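Local coordinates for isocitrate dehydrogenase [NAD] subunit 2, mitochondrial (Saccharomyces cerevisiae, PDB 3BLX), which forms part of the octameric mitochondrial enzyme that oxidises isocitrate with NAD+ to 2-oxoglutarate and carbon dioxide in the citric acid cycle, and also binds mitochondrial mRNA leaders, at residues Y22-I27 / V49-E54; E54-S59 / V74-K79; N128-L133 / I179-V184. All coordinates share one frame; numbering follows the deposited sequence.

Contact 1 (Y22-I27 / V49-E54)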
loop_
_atom_site.group_PDB
_atom_site.type_symbol
_atom_site.label_atom_id
_atom_site.label_comp_id
_atom_site.label_asym_id
_atom_site.label_seq_id
_atom_site.Cartn_x
_atom_site.Cartn_y
_atom_site.Cartn_z
ATOM N N TYR B 22 -28.018 -58.778 20.992
ATOM C CA TYR B 22 -27.310 -58.102 19.905
ATOM C C TYR B 22 -26.215 -57.171 20.427
ATOM O O TYR B 22 -26.416 -56.449 21.408
ATOM C CB TYR B 22 -28.289 -57.282 19.068
ATOM C CG TYR B 22 -29.277 -58.099 18.279
ATOM C CD1 TYR B 22 -30.578 -58.296 18.741
ATOM C CD2 TYR B 22 -28.918 -58.662 17.066
ATOM C CE1 TYR B 22 -31.485 -59.036 18.017
ATOM C CE2 TYR B 22 -29.820 -59.406 16.334
ATOM C CZ TYR B 22 -31.099 -59.592 16.815
ATOM O OH TYR B 22 -31.996 -60.333 16.084
ATOM N N THR B 23 -25.062 -57.184 19.762
ATOM C CA THR B 23 -23.979 -56.260 20.088
ATOM C C THR B 23 -24.158 -54.910 19.381
ATOM O O THR B 23 -24.355 -54.863 18.165
ATOM C CB THR B 23 -22.607 -56.861 19.719
ATOM O OG1 THR B 23 -22.745 -57.702 18.563
ATOM C CG2 THR B 23 -22.067 -57.688 20.868
ATOM N N VAL B 24 -24.090 -53.823 20.147
ATOM C CA VAL B 24 -24.226 -52.463 19.625
ATOM C C VAL B 24 -23.159 -51.486 20.171
ATOM O O VAL B 24 -23.131 -51.199 21.367
ATOM C CB VAL B 24 -25.624 -51.904 19.946
ATOM C CG1 VAL B 24 -25.706 -50.432 19.580
ATOM C CG2 VAL B 24 -26.698 -52.696 19.226
ATOM N N SER B 25 -22.294 -50.967 19.297
ATOM C CA SER B 25 -21.267 -50.009 19.710
ATOM C C SER B 25 -21.937 -48.773 20.280
ATOM O O SER B 25 -23.066 -48.475 19.930
ATOM C CB SER B 25 -20.386 -49.627 18.525
ATOM O OG SER B 25 -19.748 -50.749 17.952
ATOM N N PHE B 26 -21.265 -48.048 21.162
ATOM C CA PHE B 26 -21.885 -46.845 21.688
ATOM C C PHE B 26 -21.274 -45.491 21.272
ATOM O O PHE B 26 -21.810 -44.816 20.397
ATOM C CB PHE B 26 -22.062 -46.917 23.190
ATOM C CG PHE B 26 -23.295 -46.224 23.661
ATOM C CD1 PHE B 26 -24.442 -46.939 23.921
ATOM C CD2 PHE B 26 -23.324 -44.848 23.803
ATOM C CE1 PHE B 26 -25.593 -46.303 24.339
ATOM C CE2 PHE B 26 -24.476 -44.201 24.214
ATOM C CZ PHE B 26 -25.612 -44.933 24.485
ATOM N N ILE B 27 -20.170 -45.087 21.888
ATOM C CA ILE B 27 -19.648 -43.736 21.684
ATOM C C ILE B 27 -20.525 -42.784 22.451
ATOM O O ILE B 27 -21.402 -42.159 21.887
ATOM C CB ILE B 27 -19.656 -43.267 20.206
ATOM C CG1 ILE B 27 -19.110 -44.341 19.274
ATOM C CG2 ILE B 27 -18.889 -41.934 20.055
ATOM C CD1 ILE B 27 -19.223 -43.990 17.825
ATOM N N VAL B 49 -34.571 -55.063 26.391
ATOM C CA VAL B 49 -34.275 -55.204 24.970
ATOM C C VAL B 49 -32.963 -55.980 24.801
ATOM O O VAL B 49 -32.026 -55.817 25.590
ATOM C CB VAL B 49 -34.208 -53.824 24.249
ATOM C CG1 VAL B 49 -35.410 -52.991 24.601
ATOM C CG2 VAL B 49 -32.954 -53.075 24.615
ATOM N N PRO B 50 -32.901 -56.840 23.774
ATOM C CA PRO B 50 -31.805 -57.764 23.433
ATOM C C PRO B 50 -30.503 -57.081 23.004
ATOM O O PRO B 50 -30.008 -57.368 21.921
ATOM C CB PRO B 50 -32.362 -58.543 22.237
ATOM C CG PRO B 50 -33.838 -58.306 22.262
ATOM C CD PRO B 50 -34.046 -56.970 22.860
ATOM N N ILE B 51 -29.948 -56.215 23.845
ATOM C CA ILE B 51 -28.782 -55.426 23.461
ATOM C C ILE B 51 -27.740 -55.291 24.579
ATOM O O ILE B 51 -28.063 -54.926 25.715
ATOM C CB ILE B 51 -29.206 -54.011 22.970
ATOM C CG1 ILE B 51 -30.069 -54.114 21.716
ATOM C CG2 ILE B 51 -27.989 -53.129 22.700
ATOM C CD1 ILE B 51 -30.751 -52.838 21.361
ATOM N N GLU B 52 -26.491 -55.600 24.239
ATOM C CA GLU B 52 -25.353 -55.335 25.106
ATOM C C GLU B 52 -24.477 -54.267 24.443
ATOM O O GLU B 52 -24.150 -54.366 23.259
ATOM C CB GLU B 52 -24.552 -56.620 25.343
ATOM C CG GLU B 52 -24.043 -57.270 24.067
ATOM C CD GLU B 52 -23.398 -58.622 24.298
ATOM O OE1 GLU B 52 -23.949 -59.433 25.081
ATOM O OE2 GLU B 52 -22.343 -58.869 23.679
ATOM N N TRP B 53 -24.102 -53.249 25.209
ATOM C CA TRP B 53 -23.320 -52.141 24.680
ATOM C C TRP B 53 -21.834 -52.459 24.491
ATOM O O TRP B 53 -21.425 -53.607 24.594
ATOM C CB TRP B 53 -23.498 -50.939 25.584
ATOM C CG TRP B 53 -24.947 -50.590 25.782
ATOM C CD1 TRP B 53 -25.642 -50.591 26.957
ATOM C CD2 TRP B 53 -25.885 -50.197 24.765
ATOM N NE1 TRP B 53 -26.946 -50.214 26.740
ATOM C CE2 TRP B 53 -27.120 -49.966 25.405
ATOM C CE3 TRP B 53 -25.797 -50.009 23.377
ATOM C CZ2 TRP B 53 -28.251 -49.556 24.709
ATOM C CZ3 TRP B 53 -26.923 -49.600 22.695
ATOM C CH2 TRP B 53 -28.132 -49.378 23.358
ATOM N N GLU B 54 -21.033 -51.437 24.204
ATOM C CA GLU B 54 -19.618 -51.627 23.914
ATOM C C GLU B 54 -18.955 -50.284 23.650
ATOM O O GLU B 54 -18.357 -50.083 22.605
ATOM C CB GLU B 54 -19.440 -52.544 22.698
ATOM C CG GLU B 54 -18.001 -53.015 22.460
ATOM C CD GLU B 54 -17.890 -54.113 21.397
ATOM O OE1 GLU B 54 -18.921 -54.743 21.070
ATOM O OE2 GLU B 54 -16.766 -54.353 20.894
#
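The indole of Trp-53 lies between two side chains. Phe-26 brings the CD1-CE1 edge of its ring over one face in a T-shaped (edge-to-face) stack, its centroid 4.9 Å from that of the Trp-53 six-membered ring and the planes at 83°, while Ile-51 sets CG2 against the opposite face, towards its rim. CG1 of Val-24, anti to its backbone N (chi1 172°), reaches Trp-53 CZ3 at the indole edge (3.4 Å), and Val-24 CG2 lies 3.7 Å from Ile-51 CG2. The backbones beneath are parallel strands of a beta-alpha-beta unit, strands 22-23 and 51-52 joined through helix 33-45, whose Phe-44 packs on both Ile-51 and Trp-53. Glu-52 N donates to Tyr-22 O (3.0 Å) and Val-24 N to Glu-52 O (3.2 Å), both in the carbonyl plane; Tyr-22 N donates to Pro-50 O at 2.6 Å from above the Pro-50 carbonyl plane. On the ladder face away from Tyr-22 and Ile-51, Thr-23 and Glu-52 run side by side, the methyl CG2 of Thr-23 alongside the extended glutamate chain. Where the strands begin, Tyr-22 and Pro-50 point the same way, with Tyr-22 CD1 3.9 Å from Pro-50 CB.

Contact 2 (E54-S59 / V74-K79)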
loop_
_atom_site.group_PDB
_atom_site.type_symbol
_atom_site.label_atom_id
_atom_site.label_comp_id
_atom_site.label_asym_id
_atom_site.label_seq_id
_atom_site.Cartn_x
_atom_site.Cartn_y
_atom_site.Cartn_z
ATOM N N GLU B 54 -21.033 -51.437 24.204
ATOM C CA GLU B 54 -19.618 -51.627 23.914
ATOM C C GLU B 54 -18.955 -50.284 23.650
ATOM O O GLU B 54 -18.357 -50.083 22.605
ATOM C CB GLU B 54 -19.440 -52.544 22.698
ATOM C CG GLU B 54 -18.001 -53.015 22.460
ATOM C CD GLU B 54 -17.890 -54.113 21.397
ATOM O OE1 GLU B 54 -18.921 -54.743 21.070
ATOM O OE2 GLU B 54 -16.766 -54.353 20.894
ATOM N N SER B 55 -19.055 -49.372 24.606
ATOM C CA SER B 55 -18.626 -47.991 24.404
ATOM C C SER B 55 -17.291 -47.854 23.677
ATOM O O SER B 55 -16.293 -48.436 24.093
ATOM C CB SER B 55 -18.599 -47.239 25.738
ATOM O OG SER B 55 -18.122 -48.069 26.779
ATOM N N CYS B 56 -17.295 -47.082 22.586
ATOM C CA CYS B 56 -16.106 -46.835 21.771
ATOM C C CYS B 56 -15.570 -45.435 21.983
ATOM O O CYS B 56 -16.315 -44.526 22.333
ATOM C CB CYS B 56 -16.438 -46.974 20.286
ATOM S SG CYS B 56 -17.143 -48.547 19.790
ATOM N N ASP B 57 -14.277 -45.254 21.757
ATOM C CA ASP B 57 -13.717 -43.917 21.699
ATOM C C ASP B 57 -13.373 -43.621 20.248
ATOM O O ASP B 57 -12.767 -44.452 19.573
ATOM C CB ASP B 57 -12.475 -43.807 22.578
ATOM C CG ASP B 57 -11.943 -42.382 22.661
ATOM O OD1 ASP B 57 -12.736 -41.469 22.966
ATOM O OD2 ASP B 57 -10.730 -42.170 22.427
ATOM N N VAL B 58 -13.774 -42.446 19.769
ATOM C CA VAL B 58 -13.510 -42.039 18.390
ATOM C C VAL B 58 -12.645 -40.776 18.327
ATOM O O VAL B 58 -12.584 -40.111 17.293
ATOM C CB VAL B 58 -14.820 -41.785 17.603
ATOM C CG1 VAL B 58 -15.584 -43.077 17.377
ATOM C CG2 VAL B 58 -15.670 -40.771 18.326
ATOM N N SER B 59 -11.989 -40.442 19.435
ATOM C CA SER B 59 -11.069 -39.311 19.463
ATOM C C SER B 59 -10.172 -39.328 18.239
ATOM O O SER B 59 -9.517 -40.330 17.952
ATOM C CB SER B 59 -10.218 -39.333 20.733
ATOM O OG SER B 59 -10.951 -38.865 21.847
ATOM N N VAL B 74 -12.946 -48.546 15.093
ATOM C CA VAL B 74 -13.166 -49.065 13.738
ATOM C C VAL B 74 -13.585 -50.545 13.754
ATOM O O VAL B 74 -14.612 -50.911 13.181
ATOM C CB VAL B 74 -11.912 -48.891 12.833
ATOM C CG1 VAL B 74 -12.141 -49.521 11.458
ATOM C CG2 VAL B 74 -11.542 -47.424 12.693
ATOM N N GLN B 75 -12.788 -51.384 14.416
ATOM C CA GLN B 75 -13.043 -52.822 14.469
ATOM C C GLN B 75 -14.352 -53.131 15.177
ATOM O O GLN B 75 -15.138 -53.969 14.730
ATOM C CB GLN B 75 -11.890 -53.541 15.168
ATOM C CG GLN B 75 -10.549 -53.317 14.500
ATOM C CD GLN B 75 -10.588 -53.636 13.019
ATOM O OE1 GLN B 75 -11.329 -54.529 12.573
ATOM N NE2 GLN B 75 -9.789 -52.905 12.239
ATOM N N SER B 76 -14.579 -52.445 16.288
ATOM C CA SER B 76 -15.804 -52.606 17.051
ATOM C C SER B 76 -17.073 -52.339 16.227
ATOM O O SER B 76 -18.033 -53.105 16.277
ATOM C CB SER B 76 -15.768 -51.680 18.262
ATOM O OG SER B 76 -17.025 -51.658 18.908
ATOM N N ILE B 77 -17.073 -51.243 15.475
ATOM C CA ILE B 77 -18.250 -50.822 14.727
ATOM C C ILE B 77 -18.384 -51.618 13.439
ATOM O O ILE B 77 -19.487 -51.945 13.043
ATOM C CB ILE B 77 -18.206 -49.315 14.420
ATOM C CG1 ILE B 77 -18.132 -48.523 15.716
ATOM C CG2 ILE B 77 -19.424 -48.895 13.672
ATOM C CD1 ILE B 77 -18.020 -47.063 15.504
ATOM N N THR B 78 -17.263 -51.940 12.792
ATOM C CA THR B 78 -17.291 -52.748 11.569
ATOM C C THR B 78 -17.885 -54.122 11.861
ATOM O O THR B 78 -18.534 -54.743 11.010
ATOM C CB THR B 78 -15.884 -52.949 10.971
ATOM O OG1 THR B 78 -15.293 -51.679 10.674
ATOM C CG2 THR B 78 -15.956 -53.790 9.696
ATOM N N LYS B 79 -17.651 -54.589 13.080
ATOM C CA LYS B 79 -18.115 -55.899 13.500
ATOM C C LYS B 79 -19.583 -55.879 13.892
ATOM O O LYS B 79 -20.335 -56.764 13.506
ATOM C CB LYS B 79 -17.290 -56.402 14.682
ATOM C CG LYS B 79 -17.788 -57.728 15.268
ATOM C CD LYS B 79 -17.576 -57.789 16.785
ATOM C CE LYS B 79 -16.173 -57.317 17.181
ATOM N NZ LYS B 79 -16.099 -56.933 18.625
#
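Residues 54-59 form an irregular connection leading from strand 51-52 towards strand 61-63, whereas 74-79 belong to helix 71-80. The nearest CA atoms are those of Cys-56 and Ser-76, 7.5 Å apart, so the meeting is made by side chains. Within the helix, Val-74 O accepts from Thr-78 N and also from Thr-78 OG1, the hydroxyl oxygen sitting 2.7 Å from Val-74 O and above the carbonyl plane. Ser-76 occupies the middle of the contact. Its OG, anti to the backbone N (chi1 171°), leans towards the connection and lies 3.2 Å from Cys-56 SG and 3.4 Å from Glu-54 OE2. The link to Glu-54 OE2 is at most a weak hydrogen bond; the stronger partner of Ser-76 OG is Ser-25 OG. Glu-54 extends its chain fully from CG, which carries the carboxylate across to the helix. There OE2 is shared between Ser-76 and Lys-79, while OE1 accepts from Asn-80 ND2. Lys-79 reaches back with a bent chain that crosses the glutamate at about a right angle; its NZ stands 3.5 Å from Glu-54 OE2, a long, weak salt bridge. Cys-56 holds SG beside its own backbone N (chi1 -57°) and towards the helix, where it meets the CG1 methylene of buried Ile-77 at 4.2 Å; Ala-73 adds another apolar neighbour. The contact thus changes from apolar around Ile-77 to charged at Lys-79. It joins the exit of the first beta-alpha-beta unit to the helix preceding strand 82-85, within the alpha/beta fold of the isocitrate/isopropylmalate dehydrogenase family.

Contact 3 (N128-L133 / I179-V184)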
loop_
_atom_site.group_PDB
_atom_site.type_symbol
_atom_site.label_atom_id
_atom_site.label_comp_id
_atom_site.label_asym_id
_atom_site.label_seq_id
_atom_site.Cartn_x
_atom_site.Cartn_y
_atom_site.Cartn_z
ATOM N N ASN B 128 -48.711 -30.178 13.724
ATOM C CA ASN B 128 -48.993 -31.275 12.809
ATOM C C ASN B 128 -47.946 -31.455 11.746
ATOM O O ASN B 128 -48.242 -31.873 10.632
ATOM C CB ASN B 128 -50.363 -31.120 12.164
ATOM C CG ASN B 128 -51.484 -31.341 13.143
ATOM O OD1 ASN B 128 -52.353 -30.484 13.288
ATOM N ND2 ASN B 128 -51.466 -32.488 13.842
ATOM N N VAL B 129 -46.712 -31.151 12.098
ATOM C CA VAL B 129 -45.620 -31.387 11.181
ATOM C C VAL B 129 -45.049 -32.797 11.364
ATOM O O VAL B 129 -44.769 -33.227 12.466
ATOM C CB VAL B 129 -44.543 -30.248 11.244
ATOM C CG1 VAL B 129 -44.803 -29.309 12.372
ATOM C CG2 VAL B 129 -43.138 -30.806 11.315
ATOM N N ASP B 130 -44.915 -33.524 10.267
ATOM C CA ASP B 130 -44.284 -34.834 10.309
ATOM C C ASP B 130 -43.464 -35.019 9.029
ATOM O O ASP B 130 -43.914 -35.625 8.066
ATOM C CB ASP B 130 -45.327 -35.945 10.510
ATOM C CG ASP B 130 -44.695 -37.303 10.729
ATOM O OD1 ASP B 130 -43.451 -37.403 10.590
ATOM O OD2 ASP B 130 -45.437 -38.270 11.031
ATOM N N LEU B 131 -42.247 -34.488 9.040
ATOM C CA LEU B 131 -41.447 -34.393 7.833
ATOM C C LEU B 131 -40.337 -35.420 7.819
ATOM O O LEU B 131 -39.773 -35.738 8.854
ATOM C CB LEU B 131 -40.866 -32.991 7.740
ATOM C CG LEU B 131 -41.955 -31.948 7.563
ATOM C CD1 LEU B 131 -41.449 -30.533 7.790
ATOM C CD2 LEU B 131 -42.574 -32.106 6.187
ATOM N N VAL B 132 -40.028 -35.944 6.640
ATOM C CA VAL B 132 -38.888 -36.848 6.486
ATOM C C VAL B 132 -38.011 -36.391 5.314
ATOM O O VAL B 132 -38.487 -36.324 4.179
ATOM C CB VAL B 132 -39.331 -38.321 6.276
ATOM C CG1 VAL B 132 -38.133 -39.208 6.114
ATOM C CG2 VAL B 132 -40.140 -38.783 7.446
ATOM N N LEU B 133 -36.744 -36.069 5.599
ATOM C CA LEU B 133 -35.783 -35.649 4.579
ATOM C C LEU B 133 -34.571 -36.583 4.503
ATOM O O LEU B 133 -33.920 -36.832 5.499
ATOM C CB LEU B 133 -35.322 -34.225 4.848
ATOM C CG LEU B 133 -34.312 -33.646 3.848
ATOM C CD1 LEU B 133 -34.910 -33.593 2.471
ATOM C CD2 LEU B 133 -33.829 -32.268 4.248
ATOM N N ILE B 179 -41.954 -47.159 5.481
ATOM C CA ILE B 179 -42.685 -46.463 6.527
ATOM C C ILE B 179 -44.076 -46.095 6.028
ATOM O O ILE B 179 -44.771 -45.294 6.660
ATOM C CB ILE B 179 -41.983 -45.160 6.987
ATOM C CG1 ILE B 179 -41.731 -44.219 5.808
ATOM C CG2 ILE B 179 -40.676 -45.451 7.679
ATOM C CD1 ILE B 179 -41.283 -42.836 6.240
ATOM N N GLY B 180 -44.466 -46.656 4.882
ATOM C CA GLY B 180 -45.789 -46.431 4.317
ATOM C C GLY B 180 -46.127 -45.017 3.852
ATOM O O GLY B 180 -47.085 -44.402 4.297
ATOM N N ARG B 181 -45.332 -44.487 2.940
ATOM C CA ARG B 181 -45.656 -43.202 2.361
ATOM C C ARG B 181 -45.698 -43.322 0.843
ATOM O O ARG B 181 -44.810 -43.929 0.213
ATOM C CB ARG B 181 -44.658 -42.134 2.815
ATOM C CG ARG B 181 -45.028 -41.412 4.110
ATOM C CD ARG B 181 -43.773 -40.944 4.833
ATOM N NE ARG B 181 -43.861 -39.576 5.344
ATOM C CZ ARG B 181 -43.797 -39.254 6.630
ATOM N NH1 ARG B 181 -43.649 -40.207 7.534
ATOM N NH2 ARG B 181 -43.876 -37.986 7.005
ATOM N N PRO B 182 -46.746 -42.746 0.252
ATOM C CA PRO B 182 -47.026 -42.813 -1.184
ATOM C C PRO B 182 -45.977 -42.064 -2.030
ATOM O O PRO B 182 -45.479 -42.663 -2.989
ATOM C CB PRO B 182 -48.403 -42.137 -1.321
ATOM C CG PRO B 182 -48.857 -41.805 0.052
ATOM C CD PRO B 182 -47.686 -41.879 0.980
ATOM N N ARG B 183 -45.647 -40.810 -1.680
ATOM C CA ARG B 183 -44.824 -39.937 -2.539
ATOM C C ARG B 183 -43.383 -39.810 -2.101
ATOM O O ARG B 183 -43.112 -39.637 -0.923
ATOM C CB ARG B 183 -45.375 -38.511 -2.589
ATOM C CG ARG B 183 -46.857 -38.398 -2.596
ATOM C CD ARG B 183 -47.242 -37.188 -1.779
ATOM N NE ARG B 183 -46.968 -35.924 -2.451
ATOM C CZ ARG B 183 -46.998 -34.739 -1.849
ATOM N NH1 ARG B 183 -47.267 -34.662 -0.556
ATOM N NH2 ARG B 183 -46.756 -33.631 -2.534
ATOM N N VAL B 184 -42.456 -39.880 -3.055
ATOM C CA VAL B 184 -41.123 -39.350 -2.805
ATOM C C VAL B 184 -40.936 -38.133 -3.680
ATOM O O VAL B 184 -41.180 -38.160 -4.879
ATOM C CB VAL B 184 -39.985 -40.368 -2.975
ATOM C CG1 VAL B 184 -40.516 -41.796 -2.893
ATOM C CG2 VAL B 184 -39.248 -40.123 -4.245
#
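The guanidinium of Arg-181 meets strand 130-136 through both an edge and a face. At the edge, NH2 lies 2.6 Å from Asp-130 O. The aspartate side chain offers a looser, electrostatic partner: Asp-130 OD1 is 3.7 Å from Arg-181 NH2, a long salt bridge, with carboxylate and guanidinium planes almost perpendicular (86°), so the two groups do not pair side by side. Over one face of the guanidinium sits Val-132, whose CG2 is 3.8 Å from Arg-181 CZ. That same methyl, CG2 of Val-132, also touches Ile-179 CD1 at 4.4 Å. The bend of the arginine chain at chi3 (135°) brings its tip to the strand, and a weak hydrogen bond from NE to Ala-238 O probably helps to orient it. An alanine at Arg-181 would remove the guanidinium and would probably lose both the charge opposite Asp-130 and the flat cover on Val-132. Strand 238-242 runs between the two strands of this contact, its Val-239 touching Val-132, Ile-179 and Arg-181. The arginine therefore reaches over the start of this intervening strand, where the parallel strands of the mixed central sheet begin. Farther out, Gly-180, with positive phi, is the C-prime residue of the Schellman motif ending helix 162-178, and from it the chain turns into strand 183-188, a helix-to-strand connection of that sheet.

In the fold
From the N terminus, contact 1 closes the loop that carries helix 33-45 and pairs strands 22-23 and 51-52. Contact 2 opens on its last residue, Glu-54, and closes a shorter excursion through strands 61-63 and 66-68 onto helix 71-80. These two adjoin: Ser-25 OG and Ser-76 OG, 3.0 Å apart, probably share a hydrogen bond, and Ser-25 CB packs against Cys-56 SG. Contact 3 closes a longer loop containing strands 140-148 and 153-161 and helix 162-178, and ties that helix's end to the central sheet. Its centre lies about 29 Å from that of contact 1 and 32 Å from that of contact 2. All three follow in series; none nests or crosses.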